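Local structure of putative N-acetylmuramoyl-L-alanine amidase (Neisseria meningitidis MC58, 3CZX) at residues K4-D16 against E26-A38. The protein probably hydrolyses the amide link between N-acetylmuramoyl groups and L-amino acid residues in cell-wall glycopeptides, as a zinc-dependent amidase. Residues are numbered along the deposited sequence; the frame is centred on the assembly and turned at random.
Sequences KIICLTAGHSNTD and EADLAQDMRNIVA. With ZN (zinc ion), chain E.
A zinc ion joins His12, just past the end of strand 6-10, to Glu26, at the first turn of helix 26-45. His12 NE2 binds the metal at 2.2 Å and Glu26 OE2 at 2.1 Å; His78 and two waters are its other ligands. The imidazole and carboxylate planes stand 62° apart; the shared metal holds NE2 and OE2 close together without a hydrogen bond, OE2 lying at the ring edge near its plane. Glu26 reaches the zinc with an extended chain, CG anti to the backbone N (chi1 -180°), while its carboxylate has a further partner in Ala19.

Behind the site, small residues let helix and strand run close, antiparallel in direction, with axes 7.2 Å apart. Ala10 CB lies 3.9 Å from Ala30 CB, and the small methyl of Ala27 lets the carbonyl oxygen of Ser13 come to 3.6 Å from CB. A water within hydrogen-bonding distance of both Gly11 O and Ala27 O links loop to helix.

Farther along, Arg34 bends at chi2 (-110°) and chi3, which lays its guanidinium across Ala10: the methyl sits over one face, 3.5 Å from NH1. The charge is met by a salt bridge to Asp52, and NH2 donates hydrogen bonds to Gly55 O and to Asn35 OD1 (2.9 Å), lying above the Asn35 carbonyl plane. Leu8 packs on the next turn of the helix, CD1 meeting Val37 CG1 at 3.7 Å and the Ala38 methyl.

Helix 26-45 thus packs on the mixed sheet that holds strand 6-10, in the alpha/beta fold of the Amidase_3 family. Imidazole nitrogen and anionic carboxylate together suit zinc, and the carboxylate probably offsets part of its charge; with two sites held by water, the metal is consistent with a hydrolytic centre that activates water.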
ATOM      1  N   LYS A   4     -21.091   9.786 -11.845  1.00 26.75           N
ATOM      2  CA  LYS A   4     -19.987  10.656 -11.460  1.00 25.52           C
ATOM      3  C   LYS A   4     -18.630  10.045 -11.842  1.00 24.26           C
ATOM      4  O   LYS A   4     -18.532   8.871 -11.969  1.00 24.30           O
ATOM      5  CB  LYS A   4     -20.059  10.975  -9.986  1.00 26.09           C
ATOM      6  CG  LYS A   4     -21.328  11.703  -9.562  1.00 27.83           C
ATOM      7  CD  LYS A   4     -21.315  13.157  -9.699  1.00 30.66           C
ATOM      8  CE  LYS A   4     -22.560  13.809  -9.068  1.00 31.08           C
ATOM      9  NZ  LYS A   4     -22.201  14.830  -8.003  1.00 33.51           N
ATOM     10  N   ILE A   5     -17.651  10.891 -12.077  1.00 22.71           N
ATOM     11  CA  ILE A   5     -16.291  10.472 -12.401  1.00 21.21           C
ATOM     12  C   ILE A   5     -15.337  11.123 -11.397  1.00 20.02           C
ATOM     13  O   ILE A   5     -15.304  12.355 -11.254  1.00 20.65           O
ATOM     14  CB  ILE A   5     -15.902  10.896 -13.805  1.00 21.75           C
ATOM     15  CG1 ILE A   5     -16.817  10.212 -14.833  1.00 22.21           C
ATOM     16  CG2 ILE A   5     -14.463  10.580 -14.072  1.00 20.77           C
ATOM     17  CD1 ILE A   5     -16.437  10.525 -16.289  1.00 22.64           C
ATOM     18  N   ILE A   6     -14.575  10.277 -10.711  1.00 17.23           N
ATOM     19  CA  ILE A   6     -13.569  10.727  -9.757  1.00 16.60           C
ATOM     20  C   ILE A   6     -12.220  10.531 -10.440  1.00 15.40           C
ATOM     21  O   ILE A   6     -11.947   9.431 -10.928  1.00 16.52           O
ATOM     22  CB  ILE A   6     -13.616   9.881  -8.489  1.00 16.46           C
ATOM     23  CG1 ILE A   6     -14.981  10.006  -7.799  1.00 16.61           C
ATOM     24  CG2 ILE A   6     -12.524  10.295  -7.489  1.00 15.78           C
ATOM     25  CD1 ILE A   6     -15.483   8.736  -7.232  1.00 17.99           C
ATOM     26  N   CYS A   7     -11.391  11.557 -10.463  1.00 14.60           N
ATOM     27  CA  CYS A   7     -10.030  11.481 -10.993  1.00 13.73           C
ATOM     28  C   CYS A   7      -9.072  11.504  -9.810  1.00 12.88           C
ATOM     29  O   CYS A   7      -9.166  12.381  -8.958  1.00 11.21           O
ATOM     30  CB  CYS A   7      -9.733  12.654 -11.942  1.00 14.26           C
ATOM     31  SG  CYS A   7      -8.009  12.845 -12.438  1.00 19.53           S
ATOM     32  N   LEU A   8      -8.191  10.508  -9.730  1.00 11.20           N
ATOM     33  CA  LEU A   8      -7.153  10.480  -8.720  1.00 10.68           C
ATOM     34  C   LEU A   8      -5.788  10.311  -9.370  1.00 11.06           C
ATOM     35  O   LEU A   8      -5.605   9.346 -10.154  1.00 12.55           O
ATOM     36  CB  LEU A   8      -7.381   9.301  -7.770  1.00 11.02           C
ATOM     37  CG  LEU A   8      -8.696   9.237  -6.991  1.00  9.80           C
ATOM     38  CD1 LEU A   8      -8.725   7.993  -6.134  1.00 12.57           C
ATOM     39  CD2 LEU A   8      -8.970  10.478  -6.086  1.00  8.88           C
ATOM     40  N   THR A   9      -4.842  11.189  -9.044  1.00 11.01           N
ATOM     41  CA  THR A   9      -3.471  11.013  -9.526  1.00 10.33           C
ATOM     42  C   THR A   9      -2.481  11.152  -8.414  1.00 10.86           C
ATOM     43  O   THR A   9      -2.844  11.510  -7.305  1.00 10.27           O
ATOM     44  CB  THR A   9      -3.193  12.010 -10.669  1.00 11.70           C
ATOM     45  OG1 THR A   9      -3.302  13.337 -10.187  1.00 12.41           O
ATOM     46  CG2 THR A   9      -4.233  11.775 -11.808  1.00 10.61           C
ATOM     47  N   ALA A  10      -1.219  10.800  -8.700  1.00 12.09           N
ATOM     48  CA  ALA A  10      -0.129  10.874  -7.724  1.00 12.81           C
ATOM     49  C   ALA A  10       0.878  11.884  -8.219  1.00 14.98           C
ATOM     50  O   ALA A  10       1.218  11.913  -9.406  1.00 16.54           O
ATOM     51  CB  ALA A  10       0.569   9.475  -7.519  1.00 12.24           C
ATOM     52  N   GLY A  11       1.395  12.694  -7.313  1.00 16.10           N
ATOM     53  CA  GLY A  11       2.485  13.588  -7.657  1.00 17.64           C
ATOM     54  C   GLY A  11       3.796  12.857  -7.809  1.00 18.60           C
ATOM     55  O   GLY A  11       4.042  11.832  -7.167  1.00 17.50           O
ATOM     56  N   HIS A  12       4.643  13.418  -8.660  1.00 19.96           N
ATOM     57  CA  HIS A  12       6.046  13.013  -8.772  1.00 21.57           C
ATOM     58  C   HIS A  12       6.251  11.622  -9.378  1.00 22.37           C
ATOM     59  O   HIS A  12       5.294  10.909  -9.686  1.00 22.07           O
ATOM     60  CB  HIS A  12       6.733  13.143  -7.413  1.00 21.34           C
ATOM     61  CG  HIS A  12       6.559  14.489  -6.780  1.00 20.22           C
ATOM     62  ND1 HIS A  12       7.249  15.607  -7.205  1.00 23.35           N
ATOM     63  CD2 HIS A  12       5.757  14.904  -5.771  1.00 18.50           C
ATOM     64  CE1 HIS A  12       6.892  16.647  -6.471  1.00 21.68           C
ATOM     65  NE2 HIS A  12       5.997  16.243  -5.586  1.00 19.68           N
ATOM     66  N   SER A  13       7.517  11.245  -9.553  1.00 23.53           N
ATOM     67  CA  SER A  13       7.861  10.042 -10.332  1.00 25.53           C
ATOM     68  C   SER A  13       9.074   9.313  -9.768  1.00 26.61           C
ATOM     69  O   SER A  13       9.676   9.772  -8.798  1.00 26.91           O
ATOM     70  CB  SER A  13       8.131  10.461 -11.786  1.00 25.98           C
ATOM     71  OG  SER A  13       9.291  11.263 -11.850  1.00 26.71           O
ATOM     72  N   ASN A  14       9.434   8.177 -10.375  1.00 28.58           N
ATOM     73  CA  ASN A  14      10.540   7.329  -9.860  1.00 29.46           C
ATOM     74  C   ASN A  14      11.898   7.992 -10.015  1.00 30.64           C
ATOM     75  O   ASN A  14      12.828   7.734  -9.200  1.00 31.00           O
ATOM     76  CB  ASN A  14      10.565   5.954 -10.548  1.00 29.73           C
ATOM     77  CG  ASN A  14      11.439   4.950  -9.821  1.00 30.74           C
ATOM     78  OD1 ASN A  14      11.401   4.850  -8.591  1.00 34.79           O
ATOM     79  ND2 ASN A  14      12.250   4.198 -10.582  1.00 32.97           N
ATOM     80  N   THR A  15      12.011   8.834 -11.051  1.00 30.93           N
ATOM     81  CA  THR A  15      13.234   9.573 -11.343  1.00 31.23           C
ATOM     82  C   THR A  15      13.300  10.900 -10.593  1.00 31.26           C
ATOM     83  O   THR A  15      14.391  11.316 -10.205  1.00 32.36           O
ATOM     84  CB  THR A  15      13.402   9.868 -12.885  1.00 31.81           C
ATOM     85  OG1 THR A  15      14.658  10.522 -13.121  1.00 36.17           O
ATOM     86  CG2 THR A  15      12.301  10.762 -13.423  1.00 32.41           C
ATOM     87  N   ASP A  16      12.148  11.570 -10.438  1.00 30.47           N
ATOM     88  CA  ASP A  16      12.041  12.843  -9.702  1.00 28.73           C
ATOM     89  C   ASP A  16      11.003  12.716  -8.579  1.00 27.17           C
ATOM     90  O   ASP A  16       9.832  13.128  -8.734  1.00 26.68           O
ATOM     91  CB  ASP A  16      11.641  13.972 -10.644  1.00 29.94           C
ATOM     92  CG  ASP A  16      11.697  15.340  -9.977  1.00 32.73           C
ATOM     93  OD1 ASP A  16      12.039  15.374  -8.766  1.00 39.36           O
ATOM     94  OD2 ASP A  16      11.407  16.374 -10.653  1.00 40.27           O
ATOM     95  N   GLU A  26       8.222  11.006  -1.231  1.00 11.39           N
ATOM     96  CA  GLU A  26       6.906  11.556  -1.609  1.00 11.24           C
ATOM     97  C   GLU A  26       6.251  10.769  -2.727  1.00 11.45           C
ATOM     98  O   GLU A  26       5.057  10.471  -2.678  1.00 11.20           O
ATOM     99  CB  GLU A  26       7.022  13.036  -1.990  1.00 11.67           C
ATOM    100  CG  GLU A  26       5.673  13.685  -2.392  1.00 10.13           C
ATOM    101  CD  GLU A  26       5.739  15.167  -2.587  1.00 14.58           C
ATOM    102  OE1 GLU A  26       6.842  15.738  -2.439  1.00 14.67           O
ATOM    103  OE2 GLU A  26       4.664  15.772  -2.861  1.00 13.96           O
ATOM    104  N   ALA A  27       7.008  10.423  -3.749  1.00 10.85           N
ATOM    105  CA  ALA A  27       6.458   9.727  -4.915  1.00 11.61           C
ATOM    106  C   ALA A  27       5.800   8.413  -4.495  1.00 11.50           C
ATOM    107  O   ALA A  27       4.773   7.998  -5.070  1.00 12.45           O
ATOM    108  CB  ALA A  27       7.533   9.461  -5.928  1.00 12.98           C
ATOM    109  N   ASP A  28       6.404   7.754  -3.511  1.00 10.03           N
ATOM    110  CA  ASP A  28       5.966   6.423  -3.090  1.00 10.95           C
ATOM    111  C   ASP A  28       4.745   6.589  -2.224  1.00 11.07           C
ATOM    112  O   ASP A  28       3.814   5.774  -2.309  1.00 11.92           O
ATOM    113  CB  ASP A  28       7.096   5.722  -2.316  1.00 11.23           C
ATOM    114  CG  ASP A  28       8.343   5.491  -3.181  1.00 11.56           C
ATOM    115  OD1 ASP A  28       8.234   5.471  -4.430  1.00 13.87           O
ATOM    116  OD2 ASP A  28       9.432   5.320  -2.584  1.00 12.86           O
ATOM    117  N   LEU A  29       4.773   7.572  -1.311  1.00 10.38           N
ATOM    118  CA  LEU A  29       3.613   7.833  -0.434  1.00  9.76           C
ATOM    119  C   LEU A  29       2.395   8.264  -1.270  1.00  9.49           C
ATOM    120  O   LEU A  29       1.231   7.863  -0.976  1.00  9.41           O
ATOM    121  CB  LEU A  29       3.954   8.883   0.640  1.00 10.45           C
ATOM    122  CG  LEU A  29       5.100   8.526   1.598  1.00 12.99           C
ATOM    123  CD1 LEU A  29       5.608   9.746   2.441  1.00 15.81           C
ATOM    124  CD2 LEU A  29       4.675   7.381   2.486  1.00 19.45           C
ATOM    125  N   ALA A  30       2.635   9.062  -2.311  1.00  8.57           N
ATOM    126  CA  ALA A  30       1.564   9.539  -3.178  1.00  9.01           C
ATOM    127  C   ALA A  30       0.958   8.382  -4.001  1.00  9.96           C
ATOM    128  O   ALA A  30      -0.276   8.295  -4.154  1.00 10.28           O
ATOM    129  CB  ALA A  30       2.081  10.679  -4.076  1.00  9.96           C
ATOM    130  N   GLN A  31       1.800   7.499  -4.538  1.00  9.30           N
ATOM    131  CA  GLN A  31       1.373   6.276  -5.197  1.00 10.04           C
ATOM    132  C   GLN A  31       0.469   5.463  -4.253  1.00 10.05           C
ATOM    133  O   GLN A  31      -0.594   5.019  -4.669  1.00 10.36           O
ATOM    134  CB  GLN A  31       2.602   5.459  -5.635  1.00 11.31           C
ATOM    135  CG  GLN A  31       2.322   4.062  -6.077  1.00 10.11           C
ATOM    136  CD  GLN A  31       3.570   3.314  -6.465  1.00 12.69           C
ATOM    137  OE1 GLN A  31       4.630   3.550  -5.882  1.00 13.24           O
ATOM    138  NE2 GLN A  31       3.464   2.429  -7.466  1.00 14.06           N
ATOM    139  N   ASP A  32       0.877   5.284  -3.004  1.00  9.89           N
ATOM    140  CA  ASP A  32       0.076   4.498  -2.065  1.00 10.56           C
ATOM    141  C   ASP A  32      -1.274   5.180  -1.870  1.00 10.68           C
ATOM    142  O   ASP A  32      -2.325   4.520  -1.879  1.00 10.44           O
ATOM    143  CB  ASP A  32       0.721   4.376  -0.691  1.00 11.53           C
ATOM    144  CG  ASP A  32       1.801   3.298  -0.630  1.00 14.92           C
ATOM    145  OD1 ASP A  32       1.917   2.527  -1.613  1.00 16.30           O
ATOM    146  OD2 ASP A  32       2.518   3.280   0.403  1.00 17.43           O
HETATM  147  N   MSE A  33      -1.267   6.504  -1.624  1.00 10.14           N
HETATM  148  CA  MSE A  33      -2.542   7.187  -1.398  1.00 10.43           C
HETATM  149  C   MSE A  33      -3.483   7.037  -2.574  1.00 10.00           C
HETATM  150  O   MSE A  33      -4.670   6.711  -2.370  1.00 10.09           O
HETATM  151  CB  MSE A  33      -2.331   8.663  -1.065  1.00  9.19           C
HETATM  152  CG  MSE A  33      -1.696   8.862   0.258  1.00  9.01           C
HETATM  153 SE   MSE A  33      -1.533  10.734   0.850  1.00 19.23          SE
HETATM  154  CE  MSE A  33       0.342  11.012   0.357  1.00 14.94           C
ATOM    155  N   ARG A  34      -2.993   7.291  -3.779  1.00  9.94           N
ATOM    156  CA  ARG A  34      -3.834   7.192  -4.987  1.00 10.38           C
ATOM    157  C   ARG A  34      -4.361   5.745  -5.138  1.00  9.82           C
ATOM    158  O   ARG A  34      -5.570   5.514  -5.320  1.00  9.83           O
ATOM    159  CB  ARG A  34      -3.091   7.678  -6.235  1.00  9.45           C
ATOM    160  CG  ARG A  34      -3.841   7.413  -7.539  1.00  9.78           C
ATOM    161  CD  ARG A  34      -3.165   6.343  -8.387  1.00 13.14           C
ATOM    162  NE  ARG A  34      -2.044   6.899  -9.121  1.00 12.54           N
ATOM    163  CZ  ARG A  34      -0.821   6.373  -9.195  1.00 14.81           C
ATOM    164  NH1 ARG A  34       0.093   6.989  -9.913  1.00 14.41           N
ATOM    165  NH2 ARG A  34      -0.496   5.292  -8.515  1.00 15.96           N
ATOM    166  N   ASN A  35      -3.462   4.760  -5.036  1.00 10.79           N
ATOM    167  CA  ASN A  35      -3.863   3.365  -5.259  1.00 11.50           C
ATOM    168  C   ASN A  35      -4.896   2.887  -4.261  1.00 12.72           C
ATOM    169  O   ASN A  35      -5.854   2.171  -4.625  1.00 13.06           O
ATOM    170  CB  ASN A  35      -2.625   2.441  -5.251  1.00 11.26           C
ATOM    171  CG  ASN A  35      -1.818   2.533  -6.521  1.00 12.52           C
ATOM    172  OD1 ASN A  35      -2.213   3.170  -7.472  1.00 13.84           O
ATOM    173  ND2 ASN A  35      -0.631   1.896  -6.543  1.00 14.42           N
ATOM    174  N   ILE A  36      -4.674   3.213  -2.993  1.00 12.28           N
ATOM    175  CA  ILE A  36      -5.537   2.702  -1.914  1.00 13.00           C
ATOM    176  C   ILE A  36      -6.888   3.383  -2.006  1.00 12.52           C
ATOM    177  O   ILE A  36      -7.951   2.748  -1.926  1.00 13.65           O
ATOM    178  CB  ILE A  36      -4.922   2.861  -0.545  1.00 14.17           C
ATOM    179  CG1 ILE A  36      -3.620   2.036  -0.474  1.00 12.74           C
ATOM    180  CG2 ILE A  36      -5.875   2.432   0.531  1.00 13.69           C
ATOM    181  CD1 ILE A  36      -2.826   2.342   0.772  1.00 14.97           C
ATOM    182  N   VAL A  37      -6.899   4.708  -2.143  1.00 10.02           N
ATOM    183  CA  VAL A  37      -8.177   5.380  -2.239  1.00 10.14           C
ATOM    184  C   VAL A  37      -8.942   4.911  -3.461  1.00 10.72           C
ATOM    185  O   VAL A  37     -10.147   4.719  -3.376  1.00 11.57           O
ATOM    186  CB  VAL A  37      -7.996   6.919  -2.225  1.00  9.33           C
ATOM    187  CG1 VAL A  37      -9.346   7.649  -2.464  1.00  9.47           C
ATOM    188  CG2 VAL A  37      -7.415   7.389  -0.928  1.00  8.29           C
ATOM    189  N   ALA A  38      -8.261   4.741  -4.578  1.00 10.89           N
ATOM    190  CA  ALA A  38      -8.901   4.286  -5.836  1.00 11.10           C
ATOM    191  C   ALA A  38      -9.505   2.905  -5.637  1.00 13.30           C
ATOM    192  O   ALA A  38     -10.670   2.645  -6.015  1.00 12.63           O
ATOM    193  CB  ALA A  38      -7.894   4.273  -6.966  1.00 12.73           C
TER
HETATM  194 ZN    ZN E 301       4.736  17.418  -4.233  1.00 27.36          ZN
HETATM  195  O   HOH W   1       4.293   9.056  -7.623  1.00 16.10           O
HETATM  196  O   HOH W   2       5.247  19.401  -5.271  1.00 25.14           O
HETATM  197  O   HOH W   3       4.081  18.843  -2.677  1.00 20.57           O